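Local coordinates for protein VirX1 (Cyanophage Syn10, PDB 6QGM) that halogenates, and in particular iodinates, diverse substrates as a cyanophage-encoded member of the flavin-dependent tryptophan halogenase family, at residues K116-Y121 with D491-I497; H394-S398 with Q437-T441. All coordinates share one frame. Numbering follows the deposited sequence.

Contact 1 of 2, residues K116-Y121 with D491-I497; sequences KLANKY and DYYYEDI
The last turn of helix 113-120 packs against the N-terminal part of helix 494-512, which a type I beta turn from Asp-491 to Tyr-494 leads into; the closest CA atoms are those of Leu-117 and Tyr-494, 7.1 Å apart. Lys-116 (chi1 m, chi2 t, chi3 p) passes the hydroxyl end of Tyr-494, its CD 3.4 Å from OH of Tyr-494, and forms a salt bridge from NZ to OD1 of Asp-491 at 3.0 Å. Leu-117, rotamer mt, places CD2 3.7 Å from CD2 at the ring edge of Tyr-494, and CD1 3.9 Å from CG2 of Ile-497. Lys-120 completes a salt-bridge network, its NZ 2.6 Å from OD2 of Asp-491; the same NZ makes a cation-pi contact over the Tyr-494 ring face, 4.9 Å from the centroid. Tyr-121 leaves helical geometry (phi/psi -132/65), and its OH donates a hydrogen bond to OE2 of Glu-495 at 2.6 Å. Two lysines at i and i+4 thus share one aspartate beside a buried tyrosine. Tyr-494 OH is hydrogen-bonded to Asp-109 in the loop before helix 113-120, while helix 477-484 adjoins the lysines, Ser-480 touching Lys-116 and Asp-477 salt-bridging Lys-120.

Contact 2 of 2, residues H394-S398 with Q437-T441; sequences HQIDS and QKQST
A loop-to-helix contact within the tryptophan halogenase family region joins the long helix 382-408 to the irregular loop that runs into helix 441-451, with the CA atoms of Ser-398 and Gln-439 6.6 Å apart. The loop backbone turns from Lys-438 (phi/psi -56/-49) to Gln-439 (-100/99). Gln-439 dominates: its CA-to-CB bond points toward the helix, and chi1 and chi2 both in m fold the side chain so that its amide lies by His-394, Asp-397 and Ser-398, on one turn of the helix. His-394 has its CA-to-CB bond sideways to the loop, but chi1 t brings the imidazole up to it, with a ring face under NE2 of Gln-439, 3.3 Å from NE2 of His-394. Asp-397 contributes its methylene, CB being 3.7 Å from CD of Gln-439, while its carboxylate salt-bridges Lys-332. Arg-436 of a second subunit hydrogen-bonds to Gln-437 O, placing this contact beside a subunit interface. Ser-398 OG sits between two possible acceptors, 3.2 Å from OE1 of Gln-439 and 2.9 Å from O of His-394.

In the fold
Along the chain, contact 2 is nested inside the loop closed by contact 1: the segments of contact 1 are 370 residues apart, those of contact 2 only 39. In space they are separate, with centres about 36 Å apart and nearest atoms about 20 Å apart. Contact 1 is peripheral, its centre about 35 Å from the centre of the chain, and no other subunit touches its segments; the centre of contact 2 is about 16 Å from it, and its loop 437-441 meets both other subunits of the trimer. The structure is the apo form. A glycine-rich sequence of Rossmann type near the N-terminus, consistent with flavin binding, lies in neither contact.

Contact 1 of 2, residues K116-Y121 with D491-I497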
ATOM      1  N   LYS B 116      13.133   6.110  25.471  1.00 54.52           N
ATOM      2  CA  LYS B 116      13.799   5.278  26.505  1.00 57.28           C
ATOM      3  C   LYS B 116      14.419   6.194  27.570  1.00 56.36           C
ATOM      4  O   LYS B 116      14.247   5.885  28.769  1.00 54.96           O
ATOM      5  CB  LYS B 116      14.821   4.328  25.881  1.00 61.15           C
ATOM      6  CG  LYS B 116      14.199   3.243  25.014  1.00 65.23           C
ATOM      7  CD  LYS B 116      15.160   2.196  24.499  1.00 67.94           C
ATOM      8  CE  LYS B 116      15.800   1.361  25.588  1.00 69.36           C
ATOM      9  NZ  LYS B 116      16.167   0.010  25.097  1.00 70.99           N
ATOM     10  N   LEU B 117      15.068   7.292  27.154  1.00 55.02           N
ATOM     11  CA  LEU B 117      15.635   8.317  28.073  1.00 54.80           C
ATOM     12  C   LEU B 117      14.521   8.857  28.985  1.00 54.01           C
ATOM     13  O   LEU B 117      14.747   8.943  30.215  1.00 54.75           O
ATOM     14  CB  LEU B 117      16.283   9.455  27.272  1.00 54.25           C
ATOM     15  CG  LEU B 117      17.628   9.126  26.627  1.00 52.90           C
ATOM     16  CD1 LEU B 117      18.124  10.270  25.759  1.00 51.69           C
ATOM     17  CD2 LEU B 117      18.652   8.814  27.692  1.00 54.36           C
ATOM     18  N   ALA B 118      13.374   9.207  28.393  1.00 51.87           N
ATOM     19  CA  ALA B 118      12.179   9.742  29.090  1.00 51.22           C
ATOM     20  C   ALA B 118      11.698   8.750  30.161  1.00 51.55           C
ATOM     21  O   ALA B 118      11.332   9.216  31.258  1.00 51.64           O
ATOM     22  CB  ALA B 118      11.094  10.052  28.096  1.00 50.84           C
ATOM     23  N   ASN B 119      11.728   7.439  29.882  1.00 50.37           N
ATOM     24  CA  ASN B 119      11.271   6.380  30.826  1.00 50.25           C
ATOM     25  C   ASN B 119      12.292   6.227  31.954  1.00 51.02           C
ATOM     26  O   ASN B 119      11.881   6.179  33.125  1.00 51.61           O
ATOM     27  CB  ASN B 119      11.020   5.045  30.117  1.00 51.56           C
ATOM     28  CG  ASN B 119       9.662   4.976  29.441  1.00 51.84           C
ATOM     29  OD1 ASN B 119       8.709   5.634  29.872  1.00 47.72           O
ATOM     30  ND2 ASN B 119       9.564   4.176  28.383  1.00 53.96           N
ATOM     31  N   LYS B 120      13.579   6.159  31.606  1.00 52.59           N
ATOM     32  CA  LYS B 120      14.689   5.905  32.555  1.00 53.50           C
ATOM     33  C   LYS B 120      14.934   7.134  33.429  1.00 53.89           C
ATOM     34  O   LYS B 120      15.185   6.949  34.620  1.00 55.91           O
ATOM     35  CB  LYS B 120      15.949   5.546  31.779  1.00 55.07           C
ATOM     36  CG  LYS B 120      15.893   4.224  31.028  1.00 55.91           C
ATOM     37  CD  LYS B 120      17.248   3.891  30.406  1.00 59.44           C
ATOM     38  CE  LYS B 120      17.510   2.406  30.357  1.00 62.50           C
ATOM     39  NZ  LYS B 120      16.656   1.798  29.323  1.00 65.10           N
ATOM     40  N   TYR B 121      14.879   8.340  32.860  1.00 53.53           N
ATOM     41  CA  TYR B 121      15.307   9.600  33.527  1.00 54.06           C
ATOM     42  C   TYR B 121      14.240  10.677  33.353  1.00 53.33           C
ATOM     43  O   TYR B 121      14.485  11.710  32.741  1.00 49.78           O
ATOM     44  CB  TYR B 121      16.667  10.025  32.967  1.00 54.95           C
ATOM     45  CG  TYR B 121      17.677   8.910  32.862  1.00 55.93           C
ATOM     46  CD1 TYR B 121      18.178   8.278  33.989  1.00 57.29           C
ATOM     47  CD2 TYR B 121      18.142   8.490  31.628  1.00 55.47           C
ATOM     48  CE1 TYR B 121      19.114   7.260  33.895  1.00 58.74           C
ATOM     49  CE2 TYR B 121      19.074   7.471  31.511  1.00 57.49           C
ATOM     50  CZ  TYR B 121      19.565   6.852  32.649  1.00 59.23           C
ATOM     51  OH  TYR B 121      20.504   5.871  32.514  1.00 59.83           O
ATOM     52  N   ASP B 491      21.278  -2.002  28.432  1.00 77.63           N
ATOM     53  CA  ASP B 491      20.936  -0.571  28.241  1.00 77.71           C
ATOM     54  C   ASP B 491      21.921   0.326  29.003  1.00 75.59           C
ATOM     55  O   ASP B 491      21.730   1.540  28.948  1.00 73.40           O
ATOM     56  CB  ASP B 491      19.513  -0.310  28.737  1.00 77.16           C
ATOM     57  CG  ASP B 491      18.462  -0.320  27.641  1.00 77.16           C
ATOM     58  OD1 ASP B 491      18.857  -0.291  26.447  1.00 79.31           O
ATOM     59  OD2 ASP B 491      17.254  -0.373  27.993  1.00 76.80           O
ATOM     60  N   TYR B 492      22.926  -0.232  29.684  1.00 76.52           N
ATOM     61  CA  TYR B 492      23.794   0.555  30.586  1.00 78.56           C
ATOM     62  C   TYR B 492      24.322   1.794  29.843  1.00 74.12           C
ATOM     63  O   TYR B 492      24.410   2.822  30.522  1.00 73.48           O
ATOM     64  CB  TYR B 492      24.904  -0.269  31.248  1.00 85.73           C
ATOM     65  CG  TYR B 492      25.683   0.597  32.216  1.00 94.56           C
ATOM     66  CD1 TYR B 492      25.085   1.073  33.384  1.00 96.87           C
ATOM     67  CD2 TYR B 492      26.975   1.036  31.930  1.00101.74           C
ATOM     68  CE1 TYR B 492      25.757   1.927  34.247  1.00101.49           C
ATOM     69  CE2 TYR B 492      27.655   1.889  32.784  1.00104.94           C
ATOM     70  CZ  TYR B 492      27.048   2.332  33.947  1.00104.38           C
ATOM     71  OH  TYR B 492      27.732   3.158  34.790  1.00103.92           O
ATOM     72  N   TYR B 493      24.575   1.739  28.527  1.00 68.04           N
ATOM     73  CA  TYR B 493      25.144   2.852  27.713  1.00 64.89           C
ATOM     74  C   TYR B 493      24.220   4.085  27.669  1.00 61.51           C
ATOM     75  O   TYR B 493      24.666   5.155  27.194  1.00 60.37           O
ATOM     76  CB  TYR B 493      25.485   2.381  26.299  1.00 65.25           C
ATOM     77  CG  TYR B 493      24.327   2.044  25.399  1.00 63.50           C
ATOM     78  CD1 TYR B 493      23.675   0.827  25.492  1.00 64.08           C
ATOM     79  CD2 TYR B 493      23.901   2.932  24.425  1.00 62.93           C
ATOM     80  CE1 TYR B 493      22.626   0.493  24.651  1.00 62.47           C
ATOM     81  CE2 TYR B 493      22.854   2.621  23.568  1.00 61.46           C
ATOM     82  CZ  TYR B 493      22.221   1.394  23.674  1.00 60.57           C
ATOM     83  OH  TYR B 493      21.199   1.074  22.835  1.00 60.22           O
ATOM     84  N   TYR B 494      22.984   3.960  28.158  1.00 58.21           N
ATOM     85  CA  TYR B 494      22.003   5.070  28.238  1.00 55.78           C
ATOM     86  C   TYR B 494      22.469   6.076  29.297  1.00 55.93           C
ATOM     87  O   TYR B 494      22.233   7.285  29.107  1.00 55.61           O
ATOM     88  CB  TYR B 494      20.579   4.524  28.425  1.00 54.66           C
ATOM     89  CG  TYR B 494      19.857   4.330  27.115  1.00 53.12           C
ATOM     90  CD1 TYR B 494      20.065   3.214  26.317  1.00 53.08           C
ATOM     91  CD2 TYR B 494      19.016   5.318  26.637  1.00 52.53           C
ATOM     92  CE1 TYR B 494      19.436   3.073  25.092  1.00 53.39           C
ATOM     93  CE2 TYR B 494      18.356   5.187  25.426  1.00 52.93           C
ATOM     94  CZ  TYR B 494      18.575   4.064  24.642  1.00 54.62           C
ATOM     95  OH  TYR B 494      17.929   3.938  23.440  1.00 55.18           O
ATOM     96  N   GLU B 495      23.136   5.619  30.357  1.00 57.11           N
ATOM     97  CA  GLU B 495      23.767   6.492  31.391  1.00 59.45           C
ATOM     98  C   GLU B 495      24.702   7.483  30.696  1.00 60.64           C
ATOM     99  O   GLU B 495      24.689   8.658  31.094  1.00 60.01           O
ATOM    100  CB  GLU B 495      24.573   5.669  32.395  1.00 61.48           C
ATOM    101  CG  GLU B 495      23.702   4.871  33.341  1.00 61.90           C
ATOM    102  CD  GLU B 495      23.056   5.731  34.409  1.00 62.17           C
ATOM    103  OE1 GLU B 495      23.821   6.508  35.037  1.00 63.81           O
ATOM    104  OE2 GLU B 495      21.829   5.573  34.714  1.00 61.79           O
ATOM    105  N   ASP B 496      25.455   7.028  29.686  1.00 63.25           N
ATOM    106  CA  ASP B 496      26.429   7.856  28.925  1.00 64.30           C
ATOM    107  C   ASP B 496      25.665   8.764  27.952  1.00 62.09           C
ATOM    108  O   ASP B 496      26.054   9.936  27.831  1.00 60.45           O
ATOM    109  CB  ASP B 496      27.458   7.016  28.172  1.00 67.40           C
ATOM    110  CG  ASP B 496      28.571   6.428  29.009  1.00 71.97           C
ATOM    111  OD1 ASP B 496      28.759   6.831  30.191  1.00 74.96           O
ATOM    112  OD2 ASP B 496      29.252   5.576  28.457  1.00 71.91           O
ATOM    113  N   ILE B 497      24.615   8.258  27.289  1.00 59.76           N
ATOM    114  CA  ILE B 497      23.795   9.089  26.366  1.00 55.85           C
ATOM    115  C   ILE B 497      23.222  10.238  27.188  1.00 55.50           C
ATOM    116  O   ILE B 497      23.301  11.388  26.720  1.00 56.60           O
ATOM    117  CB  ILE B 497      22.701   8.280  25.649  1.00 52.78           C
ATOM    118  CG1 ILE B 497      23.288   7.208  24.736  1.00 53.38           C
ATOM    119  CG2 ILE B 497      21.811   9.210  24.852  1.00 51.76           C
ATOM    120  CD1 ILE B 497      22.271   6.357  24.026  1.00 52.60           C
TER

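Contact 2 of 2, residues H394-S398 with Q437-T441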
ATOM      1  N   HIS B 394      -5.402  15.476  -2.062  1.00 51.17           N
ATOM      2  CA  HIS B 394      -4.592  14.578  -1.190  1.00 49.79           C
ATOM      3  C   HIS B 394      -3.898  15.412  -0.112  1.00 49.44           C
ATOM      4  O   HIS B 394      -3.914  15.005   1.069  1.00 49.36           O
ATOM      5  CB  HIS B 394      -3.560  13.768  -1.992  1.00 50.36           C
ATOM      6  CG  HIS B 394      -3.082  12.559  -1.253  1.00 48.88           C
ATOM      7  ND1 HIS B 394      -2.190  12.632  -0.207  1.00 48.16           N
ATOM      8  CD2 HIS B 394      -3.409  11.259  -1.374  1.00 49.30           C
ATOM      9  CE1 HIS B 394      -1.986  11.434   0.289  1.00 48.58           C
ATOM     10  NE2 HIS B 394      -2.729  10.571  -0.404  1.00 50.31           N
ATOM     11  N   GLN B 395      -3.321  16.546  -0.515  1.00 50.19           N
ATOM     12  CA  GLN B 395      -2.466  17.390   0.354  1.00 52.44           C
ATOM     13  C   GLN B 395      -3.309  17.988   1.482  1.00 53.17           C
ATOM     14  O   GLN B 395      -2.904  17.879   2.653  1.00 56.22           O
ATOM     15  CB  GLN B 395      -1.787  18.479  -0.463  1.00 53.65           C
ATOM     16  CG  GLN B 395      -1.103  19.509   0.413  1.00 56.66           C
ATOM     17  CD  GLN B 395       0.185  20.017  -0.190  1.00 60.51           C
ATOM     18  OE1 GLN B 395       0.316  21.188  -0.562  1.00 60.23           O
ATOM     19  NE2 GLN B 395       1.155  19.116  -0.274  1.00 61.40           N
ATOM     20  N   ILE B 396      -4.443  18.600   1.145  1.00 53.62           N
ATOM     21  CA  ILE B 396      -5.291  19.304   2.150  1.00 52.61           C
ATOM     22  C   ILE B 396      -5.946  18.270   3.076  1.00 53.75           C
ATOM     23  O   ILE B 396      -6.158  18.591   4.248  1.00 56.85           O
ATOM     24  CB  ILE B 396      -6.287  20.259   1.472  1.00 49.90           C
ATOM     25  CG1 ILE B 396      -6.744  21.341   2.443  1.00 47.79           C
ATOM     26  CG2 ILE B 396      -7.445  19.506   0.846  1.00 51.72           C
ATOM     27  CD1 ILE B 396      -7.477  22.475   1.789  1.00 48.59           C
ATOM     28  N   ASP B 397      -6.195  17.055   2.592  1.00 53.81           N
ATOM     29  CA  ASP B 397      -6.718  15.941   3.431  1.00 55.34           C
ATOM     30  C   ASP B 397      -5.631  15.508   4.429  1.00 56.31           C
ATOM     31  O   ASP B 397      -5.959  15.322   5.634  1.00 52.51           O
ATOM     32  CB  ASP B 397      -7.210  14.766   2.576  1.00 56.93           C
ATOM     33  CG  ASP B 397      -8.659  14.931   2.095  1.00 60.49           C
ATOM     34  OD1 ASP B 397      -9.334  15.937   2.501  1.00 60.45           O
ATOM     35  OD2 ASP B 397      -9.129  14.041   1.334  1.00 63.14           O
ATOM     36  N   SER B 398      -4.387  15.344   3.954  1.00 57.20           N
ATOM     37  CA  SER B 398      -3.199  15.030   4.785  1.00 56.64           C
ATOM     38  C   SER B 398      -3.085  16.052   5.911  1.00 55.50           C
ATOM     39  O   SER B 398      -3.069  15.655   7.093  1.00 52.75           O
ATOM     40  CB  SER B 398      -1.948  14.994   3.959  1.00 59.19           C
ATOM     41  OG  SER B 398      -2.021  13.957   2.997  1.00 66.62           O
ATOM     42  N   GLN B 437      -7.419   2.818   3.216  1.00 62.81           N
ATOM     43  CA  GLN B 437      -7.732   4.264   3.046  1.00 61.63           C
ATOM     44  C   GLN B 437      -6.573   4.973   2.335  1.00 63.83           C
ATOM     45  O   GLN B 437      -5.415   4.643   2.634  1.00 62.35           O
ATOM     46  CB  GLN B 437      -7.968   4.925   4.410  1.00 59.32           C
ATOM     47  CG  GLN B 437      -9.417   4.940   4.854  1.00 57.93           C
ATOM     48  CD  GLN B 437     -10.116   3.643   4.555  1.00 57.49           C
ATOM     49  OE1 GLN B 437     -10.837   3.518   3.566  1.00 57.82           O
ATOM     50  NE2 GLN B 437      -9.889   2.665   5.415  1.00 54.57           N
ATOM     51  N   LYS B 438      -6.887   5.936   1.460  1.00 64.46           N
ATOM     52  CA  LYS B 438      -5.898   6.883   0.887  1.00 62.64           C
ATOM     53  C   LYS B 438      -5.192   7.601   2.037  1.00 59.74           C
ATOM     54  O   LYS B 438      -3.965   7.697   2.015  1.00 62.65           O
ATOM     55  CB  LYS B 438      -6.565   7.909  -0.035  1.00 65.25           C
ATOM     56  CG  LYS B 438      -6.960   7.388  -1.402  1.00 68.63           C
ATOM     57  CD  LYS B 438      -7.629   8.447  -2.255  1.00 71.45           C
ATOM     58  CE  LYS B 438      -8.634   7.904  -3.261  1.00 76.16           C
ATOM     59  NZ  LYS B 438      -7.999   7.338  -4.478  1.00 79.54           N
ATOM     60  N   GLN B 439      -5.962   8.123   2.989  1.00 57.58           N
ATOM     61  CA  GLN B 439      -5.451   8.856   4.168  1.00 56.55           C
ATOM     62  C   GLN B 439      -5.464   7.872   5.342  1.00 57.14           C
ATOM     63  O   GLN B 439      -6.556   7.683   5.937  1.00 59.47           O
ATOM     64  CB  GLN B 439      -6.316  10.090   4.441  1.00 56.56           C
ATOM     65  CG  GLN B 439      -6.549  10.991   3.235  1.00 57.04           C
ATOM     66  CD  GLN B 439      -5.277  11.615   2.730  1.00 62.24           C
ATOM     67  OE1 GLN B 439      -4.353  11.883   3.500  1.00 66.13           O
ATOM     68  NE2 GLN B 439      -5.214  11.863   1.427  1.00 67.55           N
ATOM     69  N   SER B 440      -4.323   7.261   5.669  1.00 57.61           N
ATOM     70  CA  SER B 440      -4.254   6.154   6.663  1.00 59.66           C
ATOM     71  C   SER B 440      -3.192   6.406   7.754  1.00 61.12           C
ATOM     72  O   SER B 440      -2.647   5.425   8.292  1.00 61.86           O
ATOM     73  CB  SER B 440      -4.039   4.835   5.958  1.00 59.21           C
ATOM     74  OG  SER B 440      -2.761   4.800   5.350  1.00 60.23           O
ATOM     75  N   THR B 441      -2.912   7.664   8.104  1.00 62.75           N
ATOM     76  CA  THR B 441      -1.874   8.002   9.115  1.00 62.45           C
ATOM     77  C   THR B 441      -2.415   7.655  10.510  1.00 62.48           C
ATOM     78  O   THR B 441      -1.628   7.085  11.283  1.00 60.12           O
ATOM     79  CB  THR B 441      -1.317   9.422   8.932  1.00 64.11           C
ATOM     80  OG1 THR B 441      -2.283  10.398   9.336  1.00 69.33           O
ATOM     81  CG2 THR B 441      -0.842   9.666   7.513  1.00 63.66           C
TER